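Local coordinates for AMP-dependent synthetase and ligase (Xenorhabdus doucetiae, PDB 6QSR), which forms, with its partner ApeP, the dehydratase heterocomplex ApeI:P of the type II polyketide synthase that makes aryl polyene pigments, at the interface of chains A and B. Sequence-based numbering; all coordinates share one arbitrary frame. Chains: chain A, AMP-dependent synthetase and ligase; chain B, Beta-hydroxyacyl-(Acyl-carrier-protein) dehydratase FabA/FabZ.

Contact 1: the interface of chains A and B. Residues chain A 61-62; chain B 118-119.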
# COMPACT_ATOMS: atom_id res chain seq x y z
N SER A 61 -3.11 18.44 -1.21
CA SER A 61 -3.58 17.14 -1.63
C SER A 61 -2.42 16.26 -2.08
O SER A 61 -1.34 16.75 -2.39
CB SER A 61 -4.60 17.29 -2.76
OG SER A 61 -5.74 17.99 -2.31
N PHE A 62 -2.67 14.97 -2.10
CA PHE A 62 -1.70 13.99 -2.56
C PHE A 62 -1.36 14.13 -4.05
O PHE A 62 -2.26 14.28 -4.87
CB PHE A 62 -2.24 12.58 -2.31
CG PHE A 62 -1.36 11.50 -2.86
CD1 PHE A 62 -0.14 11.23 -2.27
CD2 PHE A 62 -1.76 10.74 -3.95
CE1 PHE A 62 0.69 10.24 -2.76
CE2 PHE A 62 -0.93 9.75 -4.45
CZ PHE A 62 0.29 9.49 -3.86
N VAL B 118 -4.47 12.66 -10.26
CA VAL B 118 -5.54 13.17 -9.39
C VAL B 118 -5.26 12.83 -7.93
O VAL B 118 -4.58 11.83 -7.65
CB VAL B 118 -6.93 12.64 -9.80
CG1 VAL B 118 -7.31 13.18 -11.18
CG2 VAL B 118 -7.00 11.13 -9.78
N PRO B 119 -5.76 13.65 -6.99
CA PRO B 119 -5.57 13.37 -5.56
C PRO B 119 -6.41 12.21 -5.03
O PRO B 119 -6.02 11.57 -4.05
CB PRO B 119 -5.97 14.69 -4.89
CG PRO B 119 -6.82 15.41 -5.87
CD PRO B 119 -6.37 14.97 -7.22
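The carbonyl oxygen of A:Phe62 points across the interface at B:Pro119, where it meets the alpha carbon CA at 3.5 Å and the ring carbon CB at 3.7 Å. At most this is a weak electrostatic attraction between the oxygen and the polarised hydrogen of the proline alpha carbon. A second touch lies alongside it, where CB of A:Ser61 packs on the same CB of B:Pro119 at 3.6 Å. The proline thus offers the CA–CB edge of its pyrrolidine ring to two successive residues of chain A. A closed ring suits this place, because it gives a small apolar surface and restricts the backbone of the loop that carries it. Serine suits the opposite side, being short enough for the backbones to come close. Its OG lies anti to the carbonyl carbon (chi1 -63°), which leaves the methylene to make the nearer approach. A:Phe62 takes part through its backbone: with CG anti to the backbone N (chi1 175°), its ring is carried away from the proline ring. B:Val118 leads the loop into the proline and hides almost no surface itself. The patch is small, hiding 82 Å² in all. On the chain A side it sits at the start of strand 61-70, and on the chain B side in the short loop between strands 107-116 and 120-121.

Contact 2: the interface of chains A and B. Residues chain A 33, 35-36, 38; chain B 105, 107, 166, 169.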
# COMPACT_ATOMS: atom_id res chain seq x y z
N PHE A 33 -2.28 -10.97 7.53
CA PHE A 33 -2.68 -12.18 6.82
C PHE A 33 -3.11 -13.26 7.83
O PHE A 33 -2.80 -13.14 9.02
CB PHE A 33 -1.51 -12.70 5.99
CG PHE A 33 -1.04 -11.73 4.95
CD1 PHE A 33 -1.67 -11.66 3.72
CD2 PHE A 33 0.03 -10.88 5.21
CE1 PHE A 33 -1.24 -10.75 2.76
CE2 PHE A 33 0.46 -9.97 4.26
CZ PHE A 33 -0.18 -9.90 3.03
N VAL A 35 -1.88 -16.29 8.44
CA VAL A 35 -0.69 -16.86 9.13
C VAL A 35 0.14 -15.84 9.95
O VAL A 35 0.91 -16.24 10.82
CB VAL A 35 0.27 -17.62 8.18
CG1 VAL A 35 -0.46 -18.70 7.40
CG2 VAL A 35 1.02 -16.67 7.25
N GLN A 36 0.00 -14.55 9.65
CA GLN A 36 0.71 -13.49 10.38
C GLN A 36 0.02 -12.16 10.13
O GLN A 36 -0.05 -11.74 8.97
CB GLN A 36 2.16 -13.36 9.90
CG GLN A 36 2.91 -12.14 10.43
CD GLN A 36 3.24 -12.23 11.91
OE1 GLN A 36 3.75 -13.24 12.37
NE2 GLN A 36 2.98 -11.15 12.65
N LEU A 38 0.24 -8.50 9.52
CA LEU A 38 1.27 -7.54 9.15
C LEU A 38 0.60 -6.25 8.74
O LEU A 38 -0.42 -6.28 8.05
CB LEU A 38 2.09 -8.04 7.96
CG LEU A 38 3.02 -9.23 8.19
CD1 LEU A 38 3.58 -9.69 6.86
CD2 LEU A 38 4.13 -8.86 9.16
N LEU B 105 1.92 -15.22 2.47
CA LEU B 105 2.38 -13.89 2.87
C LEU B 105 2.85 -13.11 1.66
O LEU B 105 3.44 -13.68 0.76
CB LEU B 105 3.56 -14.00 3.83
CG LEU B 105 3.30 -14.53 5.23
CD1 LEU B 105 4.61 -15.02 5.84
CD2 LEU B 105 2.64 -13.47 6.10
N MET B 107 4.62 -9.05 0.77
CA MET B 107 5.15 -7.82 1.32
C MET B 107 5.51 -6.87 0.20
O MET B 107 6.11 -7.26 -0.80
CB MET B 107 6.42 -8.08 2.11
CG MET B 107 6.24 -8.97 3.31
SD MET B 107 7.83 -9.09 4.13
CE MET B 107 7.31 -8.80 5.81
N LYS B 166 6.77 -18.10 6.15
CA LYS B 166 6.49 -17.75 7.55
C LYS B 166 7.74 -17.84 8.44
O LYS B 166 7.94 -16.99 9.31
CB LYS B 166 5.37 -18.65 8.10
CG LYS B 166 5.08 -18.53 9.59
CD LYS B 166 4.60 -17.14 9.98
CE LYS B 166 4.12 -17.17 11.43
NZ LYS B 166 3.61 -15.85 11.88
N LEU B 169 10.10 -14.96 7.74
CA LEU B 169 9.55 -13.79 8.42
C LEU B 169 9.86 -13.76 9.92
O LEU B 169 10.19 -12.70 10.46
CB LEU B 169 8.04 -13.72 8.18
CG LEU B 169 7.31 -12.46 8.63
CD1 LEU B 169 7.85 -11.24 7.91
CD2 LEU B 169 5.83 -12.64 8.34
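B:Lys166, B:Leu105 and A:Val35 bury most surface here, and they divide the contact into a polar part and an apolar part. The lysine, first residue of helix 166-174, reaches across to chain A, and its terminal amine nitrogen NZ is held by two oxygens. It donates to the backbone carbonyl O of A:Val35 at 2.9 Å, bent to 142° at the oxygen and tilted 25° from the carbonyl plane. It also hydrogen-bonds to the side-chain amide oxygen OE1 of A:Gln36 at 2.7 Å. A long, flexible side chain suits this task: one bend at chi2 (62°) is followed by an extended end that carries the nitrogen to both acceptors. A:Gln36 crosses the lysine at about a right angle, and the bend at its own second torsion brings OE1 round to NZ. Its aliphatic part serves the apolar cluster as well, CG resting on CD2 of B:Leu169, one turn further along the helix, at 3.6 Å.

B:Leu105 is the branched centre of that cluster. Its CG packs against CG2 of A:Val35 at 3.7 Å. Its CD2 methyl sits obliquely above one face of the A:Phe33 ring, outside the rim, nearest to the ring carbon CD2 at 3.8 Å. A beta-branched valine suits the chain A loop, since CG2 faces the leucine while the backbone carbonyl serves the lysine. The loop belongs to the HFP...PG motif typical of hot-dog dehydratases, and the peptide bond before A:Phe33 is cis. Because B:Lys166 and B:Leu169 both touch this loop, helix 166-174 may help to steady it near the family's active-site region. A:Leu38 closes the cluster: its CD1 methyl touches CD2 of B:Leu105 and CD2 of B:Leu169, and lies 4.0 Å from the CE methyl of B:Met107.

Contact 1 and contact 2 lie about 31 Å apart, between the centres of their C-alpha atoms, and share no residue. Strand 107-116 of chain B connects them: it begins at contact 2 and runs towards the loop of contact 1. On chain A, a motif loop and the start of strand 61-70 meet these two ends. The subunits are thus joined at opposite ends of their shared face, sparsely by proline packing at contact 1 and more extensively, with an added helix, at contact 2. Such spacing would fix their relative orientation, in keeping with a genuine ApeI:P heterodimer.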